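Local atomic coordinates of PA1221 (Pseudomonas aeruginosa, PDB entry 4DG8), a protein that belongs to the ANL superfamily, joining an AMP-binding enzyme region to a phosphopantetheine attachment region in one chain. Residues 311-316 against 372-377; 166-171 against 217-222. All coordinates share one frame; numbering follows the deposited sequence.

Both contacts lie in the AMP-binding part of the chain, their centres about 11 Å apart, and both reach the same seven-stranded mixed sheet. Along the chain contact 2 closes before contact 1 opens: it joins strand 166-172 to helix 217-226, whereas contact 1 joins the loop 311-316, between strands 304-309 and 319-322 of a five-stranded sheet, to 372-377. Strand 180-185 stands between 166-172 and the edge strand 373-374. The contacts also touch directly, T315 CG2 lying 3.7 Å from Y168 OH and T316 OG1 3.6 Å from T219 CB. The loop whose T312 binds the AMP phosphate is thus packed against both the strand and the helix of contact 2.

Contact 1 of 2, residues 311-316 against 372-377; sequences PTENTT and QGYRND. With AMP (adenosine monophosphate), chain B.
Y374 reaches from the edge strand 373-374 to the carboxylate of E313, in the loop after strand 304-309 that contributes to the AMP pocket of this ANL-family fold. Its hydroxyl gives its proton to E313 OE2, with OH and OE2 2.7 Å apart. The oxygen is met on its anti side, 19° out of the carboxylate plane, and lies at the edge of the phenol ring, near the ring plane. Carboxylate and ring are almost perpendicular, their planes 84° apart. The bend of the glutamate chain at chi2 (81°) turns the carboxylate to the hydroxyl, while E313 CG also lies close, 3.4 Å from Y374 OH. E313 OE1 is held in turn by a salt bridge to R428, so each carboxylate oxygen has a partner, which restrains the group's rotation. Y398 of strand 393-406 packs on both side chains, and I182 does so from strand 180-185. One residue earlier in the loop, T312 binds the phosphate of AMP. Its backbone N makes a weak bond to O3P, while the hydroxyl, set beside that N by chi1, gives a second bond to the same oxygen, T312 OG1 to AMP O3P 2.7 Å.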
ATOM      1  N   PRO A 311       7.453   2.426   4.745  1.00 24.22           N
ATOM      2  CA  PRO A 311       6.630   1.271   5.111  1.00 23.36           C
ATOM      3  C   PRO A 311       5.202   1.678   5.468  1.00 22.25           C
ATOM      4  O   PRO A 311       4.909   2.860   5.651  1.00 24.74           O
ATOM      5  CB  PRO A 311       7.364   0.708   6.334  1.00 20.44           C
ATOM      6  CG  PRO A 311       7.962   1.948   6.994  1.00 23.57           C
ATOM      7  CD  PRO A 311       8.246   2.939   5.878  1.00 27.92           C
ATOM      8  N   THR A 312       4.340   0.690   5.654  1.00 23.43           N
ATOM      9  CA  THR A 312       2.919   0.939   5.910  1.00 25.00           C
ATOM     10  C   THR A 312       2.691   1.591   7.287  1.00 20.67           C
ATOM     11  O   THR A 312       1.784   2.413   7.456  1.00 22.55           O
ATOM     12  CB  THR A 312       2.117  -0.384   5.766  1.00 28.63           C
ATOM     13  OG1 THR A 312       2.299  -0.910   4.440  1.00 25.47           O
ATOM     14  CG2 THR A 312       0.620  -0.184   6.053  1.00 14.90           C
ATOM     15  N   GLU A 313       3.527   1.224   8.260  1.00 18.40           N
ATOM     16  CA  GLU A 313       3.500   1.794   9.609  1.00 18.18           C
ATOM     17  C   GLU A 313       3.700   3.320   9.641  1.00 22.03           C
ATOM     18  O   GLU A 313       3.432   3.981  10.663  1.00 21.58           O
ATOM     19  CB  GLU A 313       4.590   1.133  10.475  1.00 22.27           C
ATOM     20  CG  GLU A 313       4.354  -0.338  10.828  1.00 21.95           C
ATOM     21  CD  GLU A 313       4.745  -1.311   9.702  1.00 31.44           C
ATOM     22  OE1 GLU A 313       5.008  -0.868   8.549  1.00 27.45           O
ATOM     23  OE2 GLU A 313       4.799  -2.528   9.994  1.00 21.38           O
ATOM     24  N   ASN A 314       4.306   3.850   8.585  1.00 20.60           N
ATOM     25  CA  ASN A 314       4.440   5.298   8.373  1.00 20.67           C
ATOM     26  C   ASN A 314       3.522   5.871   7.286  1.00 24.34           C
ATOM     27  O   ASN A 314       3.840   6.889   6.668  1.00 18.87           O
ATOM     28  CB  ASN A 314       5.892   5.790   8.337  1.00 17.91           C
ATOM     29  CG  ASN A 314       6.021   7.315   8.560  1.00 26.02           C
ATOM     30  OD1 ASN A 314       5.252   7.931   9.310  1.00 25.67           O
ATOM     31  ND2 ASN A 314       7.001   7.922   7.893  1.00 19.94           N
ATOM     32  N   THR A 315       2.488   5.111   6.939  1.00 21.68           N
ATOM     33  CA  THR A 315       1.447   5.593   6.029  1.00 24.67           C
ATOM     34  C   THR A 315       1.942   5.932   4.615  1.00 24.92           C
ATOM     35  O   THR A 315       2.152   7.110   4.303  1.00 21.83           O
ATOM     36  CB  THR A 315       0.642   6.788   6.626  1.00 18.88           C
ATOM     37  OG1 THR A 315       0.306   6.508   7.995  1.00 23.23           O
ATOM     38  CG2 THR A 315      -0.667   7.043   5.809  1.00 12.28           C
ATOM     39  N   THR A 316       2.121   4.908   3.768  1.00 22.62           N
ATOM     40  CA  THR A 316       2.536   5.156   2.378  1.00 20.01           C
ATOM     41  C   THR A 316       3.998   5.570   2.183  1.00 22.69           C
ATOM     42  O   THR A 316       4.817   4.729   1.793  1.00 23.69           O
ATOM     43  CB  THR A 316       1.555   6.075   1.639  1.00 22.67           C
ATOM     44  OG1 THR A 316       0.220   5.597   1.855  1.00 19.85           O
ATOM     45  CG2 THR A 316       1.853   6.082   0.135  1.00 24.36           C
ATOM     46  N   GLN A 372      -1.160   4.405  14.436  1.00 16.85           N
ATOM     47  CA  GLN A 372      -1.481   4.263  15.849  1.00 24.67           C
ATOM     48  C   GLN A 372      -0.746   3.042  16.400  1.00 31.71           C
ATOM     49  O   GLN A 372      -0.278   3.046  17.549  1.00 27.93           O
ATOM     50  CB  GLN A 372      -2.992   4.123  16.034  1.00 22.80           C
ATOM     51  CG  GLN A 372      -3.425   3.873  17.473  1.00 29.59           C
ATOM     52  CD  GLN A 372      -4.857   3.386  17.573  1.00 39.15           C
ATOM     53  OE1 GLN A 372      -5.159   2.228  17.263  1.00 37.42           O
ATOM     54  NE2 GLN A 372      -5.753   4.271  18.010  1.00 36.73           N
ATOM     55  N   GLY A 373      -0.635   1.997  15.577  1.00 29.08           N
ATOM     56  CA  GLY A 373       0.093   0.803  15.976  1.00 30.48           C
ATOM     57  C   GLY A 373      -0.472  -0.445  15.329  1.00 28.68           C
ATOM     58  O   GLY A 373      -1.221  -0.353  14.355  1.00 21.96           O
ATOM     59  N   TYR A 374      -0.133  -1.610  15.865  1.00 26.86           N
ATOM     60  CA  TYR A 374      -0.703  -2.842  15.336  1.00 25.98           C
ATOM     61  C   TYR A 374      -1.952  -3.099  16.126  1.00 27.36           C
ATOM     62  O   TYR A 374      -1.892  -3.424  17.305  1.00 26.02           O
ATOM     63  CB  TYR A 374       0.265  -4.008  15.483  1.00 29.58           C
ATOM     64  CG  TYR A 374       1.542  -3.774  14.731  1.00 29.31           C
ATOM     65  CD1 TYR A 374       1.562  -3.796  13.334  1.00 25.42           C
ATOM     66  CD2 TYR A 374       2.722  -3.512  15.405  1.00 24.62           C
ATOM     67  CE1 TYR A 374       2.729  -3.559  12.633  1.00 20.27           C
ATOM     68  CE2 TYR A 374       3.898  -3.280  14.712  1.00 27.10           C
ATOM     69  CZ  TYR A 374       3.893  -3.302  13.329  1.00 22.85           C
ATOM     70  OH  TYR A 374       5.062  -3.077  12.644  1.00 26.45           O
ATOM     71  N   ARG A 375      -3.087  -2.955  15.456  1.00 25.96           N
ATOM     72  CA  ARG A 375      -4.373  -2.923  16.130  1.00 25.20           C
ATOM     73  C   ARG A 375      -4.571  -4.205  16.928  1.00 22.99           C
ATOM     74  O   ARG A 375      -5.166  -4.205  18.010  1.00 30.27           O
ATOM     75  CB  ARG A 375      -5.486  -2.744  15.093  1.00 26.97           C
ATOM     76  CG  ARG A 375      -6.857  -2.493  15.685  1.00 30.08           C
ATOM     77  CD  ARG A 375      -6.988  -1.060  16.232  1.00 31.90           C
ATOM     78  NE  ARG A 375      -8.380  -0.844  16.595  1.00 24.00           N
ATOM     79  CZ  ARG A 375      -8.875   0.241  17.182  1.00 34.33           C
ATOM     80  NH1 ARG A 375      -8.090   1.276  17.484  1.00 30.47           N
ATOM     81  NH2 ARG A 375     -10.177   0.288  17.447  1.00 29.30           N
ATOM     82  N   ASN A 376      -4.052  -5.296  16.378  1.00 23.15           N
ATOM     83  CA  ASN A 376      -4.172  -6.613  16.983  1.00 26.55           C
ATOM     84  C   ASN A 376      -2.954  -7.155  17.750  1.00 34.08           C
ATOM     85  O   ASN A 376      -2.972  -8.319  18.172  1.00 29.60           O
ATOM     86  CB  ASN A 376      -4.624  -7.628  15.929  1.00 27.64           C
ATOM     87  CG  ASN A 376      -3.549  -7.923  14.921  1.00 29.64           C
ATOM     88  OD1 ASN A 376      -2.662  -7.094  14.685  1.00 26.32           O
ATOM     89  ND2 ASN A 376      -3.597  -9.125  14.332  1.00 23.92           N
ATOM     90  N   ASP A 377      -1.876  -6.380  17.861  1.00 29.84           N
ATOM     91  CA  ASP A 377      -0.726  -6.841  18.659  1.00 30.22           C
ATOM     92  C   ASP A 377      -0.146  -5.713  19.522  1.00 29.31           C
ATOM     93  O   ASP A 377       0.666  -4.908  19.040  1.00 28.96           O
ATOM     94  CB  ASP A 377       0.350  -7.339  17.686  1.00 33.44           C
ATOM     95  CG  ASP A 377       1.440  -8.175  18.358  1.00 34.86           C
ATOM     96  OD1 ASP A 377       1.702  -8.002  19.566  1.00 33.94           O
ATOM     97  OD2 ASP A 377       2.039  -9.008  17.643  1.00 29.01           O
TER
HETATM   98  P   AMP B 701       4.982  -1.734   2.291  1.00 26.02           P
HETATM   99  O1P AMP B 701       4.162  -2.929   1.854  1.00 21.91           O
HETATM  100  O2P AMP B 701       4.730  -0.393   1.616  1.00 21.46           O
HETATM  101  O3P AMP B 701       4.804  -1.615   3.793  1.00 18.74           O
HETATM  102  O5' AMP B 701       6.529  -2.087   2.194  1.00 23.28           O
HETATM  103  C5' AMP B 701       7.498  -1.238   2.776  1.00 19.44           C
HETATM  104  C4' AMP B 701       8.895  -1.728   2.514  1.00 26.58           C
HETATM  105  O4' AMP B 701       9.120  -1.852   1.085  1.00 25.16           O
HETATM  106  C3' AMP B 701      10.011  -0.817   2.990  1.00 27.62           C
HETATM  107  O3' AMP B 701      10.274  -0.950   4.383  1.00 25.55           O
HETATM  108  C2' AMP B 701      11.176  -1.225   2.099  1.00 26.56           C
HETATM  109  O2' AMP B 701      11.760  -2.435   2.569  1.00 24.71           O
HETATM  110  C1' AMP B 701      10.460  -1.512   0.776  1.00 22.01           C
HETATM  111  N9  AMP B 701      10.451  -0.332  -0.119  1.00 25.49           N
HETATM  112  C8  AMP B 701       9.389   0.489  -0.300  1.00 23.02           C
HETATM  113  N7  AMP B 701       9.671   1.485  -1.175  1.00 22.04           N
HETATM  114  C5  AMP B 701      10.943   1.332  -1.572  1.00 26.91           C
HETATM  115  C6  AMP B 701      11.870   2.047  -2.491  1.00 23.79           C
HETATM  116  N6  AMP B 701      11.479   3.147  -3.160  1.00 20.51           N
HETATM  117  N1  AMP B 701      13.125   1.557  -2.641  1.00 28.59           N
HETATM  118  C2  AMP B 701      13.515   0.452  -1.971  1.00 23.97           C
HETATM  119  N3  AMP B 701      12.726  -0.244  -1.126  1.00 22.74           N
HETATM  120  C4  AMP B 701      11.450   0.129  -0.882  1.00 23.44           C

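Contact 2 of 2, residues 166-171 against 217-222; sequences IAYINF and AATLEI
Y168 and T219 bury nearly all of the surface in this contact, meeting through their hydroxyls between strand 166-172 and helix 217-226. Y168 OH and T219 OG1 stand 2.7 Å apart, a hydrogen-bonding distance. The single proton of T219 OG1 could go to Y168 OH or to the backbone O of D216, the latter a weak hydrogen bond, so the direction is left open. OG1 approaches the phenol obliquely and sits beside its CZ and CE2 corner, 3.2 Å from Y168 CZ. The methyl follows at longer range, T219 CG2 to Y168 CE2 4.1 Å. On the threonine, chi1 of -54° turns OG1 back beside its own backbone N, toward the carbonyl of D216 three residues earlier, and leaves CG2 anti to that N.

The tyrosine starts from an irregular piece of strand. A167 and Y168 both face C184 of the antiparallel neighbour 180-185, a classic beta bulge in the mixed sheet of this ANL-family domain; on its other flank the strand pairs in parallel with 103-106. From the bulge, the CB of Y168 points toward the helix, and chi1 of 65° places CG between the backbone N and the carbonyl carbon. The ring crosses the gap between backbones whose nearest CA atoms, those of Y168 and T219, are 9.6 Å apart. Both residues are buried. I189 of helix 186-193 packs on both side chains, while the ring of Y104 meets that of Y168 with the planes about 25° apart. D216, just ahead of the helical segment, touches both Y168 and N170. Further along the helix, E221 reaches the loop that follows strand 206-209: OE1 accepts from the backbone N of N210 and OE2 is hydrogen-bonded to S211 OG.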
ATOM      1  N   ILE A 166      -8.659   6.767  13.647  1.00 23.47           N
ATOM      2  CA  ILE A 166      -8.241   5.754  12.676  1.00 25.56           C
ATOM      3  C   ILE A 166      -9.062   5.940  11.405  1.00 21.84           C
ATOM      4  O   ILE A 166     -10.291   6.049  11.473  1.00 19.66           O
ATOM      5  CB  ILE A 166      -8.478   4.308  13.209  1.00 34.13           C
ATOM      6  CG1 ILE A 166      -7.878   4.137  14.606  1.00 31.49           C
ATOM      7  CG2 ILE A 166      -7.944   3.245  12.204  1.00 13.67           C
ATOM      8  CD1 ILE A 166      -6.391   4.438  14.673  1.00 37.54           C
ATOM      9  N   ALA A 167      -8.378   6.091  10.272  1.00 22.53           N
ATOM     10  CA  ALA A 167      -8.996   6.032   8.943  1.00 23.17           C
ATOM     11  C   ALA A 167      -9.120   4.614   8.339  1.00 21.37           C
ATOM     12  O   ALA A 167     -10.113   4.262   7.682  1.00 18.97           O
ATOM     13  CB  ALA A 167      -8.271   6.973   7.976  1.00 15.17           C
ATOM     14  N   TYR A 168      -8.088   3.808   8.504  1.00 18.72           N
ATOM     15  CA  TYR A 168      -8.141   2.476   7.903  1.00 22.20           C
ATOM     16  C   TYR A 168      -7.184   1.493   8.538  1.00 21.13           C
ATOM     17  O   TYR A 168      -6.266   1.876   9.272  1.00 17.56           O
ATOM     18  CB  TYR A 168      -7.946   2.528   6.370  1.00 19.19           C
ATOM     19  CG  TYR A 168      -6.591   3.000   5.891  1.00 17.64           C
ATOM     20  CD1 TYR A 168      -5.483   2.158   5.910  1.00 17.89           C
ATOM     21  CD2 TYR A 168      -6.429   4.277   5.368  1.00 17.91           C
ATOM     22  CE1 TYR A 168      -4.242   2.595   5.462  1.00 20.64           C
ATOM     23  CE2 TYR A 168      -5.194   4.720   4.910  1.00 21.28           C
ATOM     24  CZ  TYR A 168      -4.105   3.883   4.957  1.00 26.93           C
ATOM     25  OH  TYR A 168      -2.883   4.342   4.485  1.00 21.93           O
ATOM     26  N   ILE A 169      -7.407   0.221   8.242  1.00 23.78           N
ATOM     27  CA  ILE A 169      -6.476  -0.822   8.624  1.00 24.20           C
ATOM     28  C   ILE A 169      -5.917  -1.543   7.393  1.00 27.39           C
ATOM     29  O   ILE A 169      -6.661  -1.897   6.484  1.00 28.83           O
ATOM     30  CB  ILE A 169      -7.135  -1.848   9.567  1.00 28.97           C
ATOM     31  CG1 ILE A 169      -7.479  -1.172  10.889  1.00 26.67           C
ATOM     32  CG2 ILE A 169      -6.207  -3.082   9.766  1.00 16.88           C
ATOM     33  CD1 ILE A 169      -8.260  -2.022  11.848  1.00 29.99           C
ATOM     34  N   ASN A 170      -4.603  -1.749   7.365  1.00 27.74           N
ATOM     35  CA  ASN A 170      -3.976  -2.602   6.353  1.00 22.90           C
ATOM     36  C   ASN A 170      -3.255  -3.733   7.048  1.00 22.55           C
ATOM     37  O   ASN A 170      -2.474  -3.502   7.977  1.00 20.23           O
ATOM     38  CB  ASN A 170      -2.967  -1.834   5.496  1.00 21.00           C
ATOM     39  CG  ASN A 170      -3.640  -0.945   4.449  1.00 37.98           C
ATOM     40  OD1 ASN A 170      -4.852  -0.682   4.510  1.00 39.38           O
ATOM     41  ND2 ASN A 170      -2.851  -0.466   3.490  1.00 34.17           N
ATOM     42  N   PHE A 171      -3.489  -4.960   6.607  1.00 22.73           N
ATOM     43  CA  PHE A 171      -2.836  -6.089   7.266  1.00 25.81           C
ATOM     44  C   PHE A 171      -1.440  -6.282   6.669  1.00 38.86           C
ATOM     45  O   PHE A 171      -1.248  -6.139   5.453  1.00 28.72           O
ATOM     46  CB  PHE A 171      -3.664  -7.362   7.120  1.00 23.44           C
ATOM     47  CG  PHE A 171      -4.696  -7.547   8.204  1.00 31.00           C
ATOM     48  CD1 PHE A 171      -4.328  -8.008   9.456  1.00 33.28           C
ATOM     49  CD2 PHE A 171      -6.034  -7.264   7.969  1.00 23.44           C
ATOM     50  CE1 PHE A 171      -5.280  -8.184  10.461  1.00 34.74           C
ATOM     51  CE2 PHE A 171      -6.992  -7.445   8.970  1.00 24.76           C
ATOM     52  CZ  PHE A 171      -6.614  -7.897  10.211  1.00 27.83           C
ATOM     53  N   ALA A 217      -0.582   2.150  -1.246  1.00 17.59           N
ATOM     54  CA  ALA A 217      -0.394   2.961  -2.449  1.00 23.00           C
ATOM     55  C   ALA A 217      -1.742   3.583  -2.837  1.00 19.58           C
ATOM     56  O   ALA A 217      -1.821   4.720  -3.339  1.00 21.23           O
ATOM     57  CB  ALA A 217       0.175   2.113  -3.618  1.00 23.90           C
ATOM     58  N   ALA A 218      -2.799   2.819  -2.588  1.00 22.13           N
ATOM     59  CA  ALA A 218      -4.159   3.279  -2.817  1.00 20.42           C
ATOM     60  C   ALA A 218      -4.441   4.588  -2.100  1.00 25.91           C
ATOM     61  O   ALA A 218      -5.143   5.450  -2.629  1.00 24.23           O
ATOM     62  CB  ALA A 218      -5.182   2.208  -2.397  1.00 18.47           C
ATOM     63  N   THR A 219      -3.908   4.733  -0.893  1.00 24.80           N
ATOM     64  CA  THR A 219      -4.124   5.961  -0.132  1.00 21.26           C
ATOM     65  C   THR A 219      -3.706   7.180  -0.943  1.00 21.83           C
ATOM     66  O   THR A 219      -4.390   8.224  -0.950  1.00 21.33           O
ATOM     67  CB  THR A 219      -3.319   5.945   1.171  1.00 18.78           C
ATOM     68  OG1 THR A 219      -3.635   4.749   1.896  1.00 22.94           O
ATOM     69  CG2 THR A 219      -3.651   7.169   2.015  1.00 18.40           C
ATOM     70  N   LEU A 220      -2.568   7.056  -1.620  1.00 20.85           N
ATOM     71  CA  LEU A 220      -2.102   8.143  -2.475  1.00 23.10           C
ATOM     72  C   LEU A 220      -2.999   8.293  -3.714  1.00 15.33           C
ATOM     73  O   LEU A 220      -3.387   9.409  -4.089  1.00 23.95           O
ATOM     74  CB  LEU A 220      -0.661   7.894  -2.919  1.00 20.79           C
ATOM     75  CG  LEU A 220      -0.140   8.888  -3.956  1.00 19.97           C
ATOM     76  CD1 LEU A 220      -0.104  10.301  -3.355  1.00 23.94           C
ATOM     77  CD2 LEU A 220       1.234   8.452  -4.428  1.00 21.38           C
ATOM     78  N   GLU A 221      -3.290   7.177  -4.374  1.00 20.78           N
ATOM     79  CA  GLU A 221      -4.064   7.270  -5.620  1.00 28.76           C
ATOM     80  C   GLU A 221      -5.433   7.932  -5.429  1.00 29.35           C
ATOM     81  O   GLU A 221      -5.871   8.745  -6.241  1.00 22.86           O
ATOM     82  CB  GLU A 221      -4.227   5.894  -6.250  1.00 17.92           C
ATOM     83  CG  GLU A 221      -2.897   5.295  -6.699  1.00 20.11           C
ATOM     84  CD  GLU A 221      -3.020   3.852  -7.122  1.00 24.70           C
ATOM     85  OE1 GLU A 221      -4.162   3.341  -7.223  1.00 21.07           O
ATOM     86  OE2 GLU A 221      -1.964   3.236  -7.358  1.00 25.68           O
ATOM     87  N   ILE A 222      -6.100   7.568  -4.347  1.00 19.34           N
ATOM     88  CA  ILE A 222      -7.440   8.052  -4.075  1.00 20.98           C
ATOM     89  C   ILE A 222      -7.417   9.418  -3.419  1.00 22.68           C
ATOM     90  O   ILE A 222      -7.925  10.400  -3.980  1.00 17.93           O
ATOM     91  CB  ILE A 222      -8.217   7.039  -3.230  1.00 19.32           C
ATOM     92  CG1 ILE A 222      -8.369   5.743  -4.038  1.00 15.35           C
ATOM     93  CG2 ILE A 222      -9.585   7.615  -2.805  1.00 18.97           C
ATOM     94  CD1 ILE A 222      -8.745   4.497  -3.197  1.00 14.29           C
TER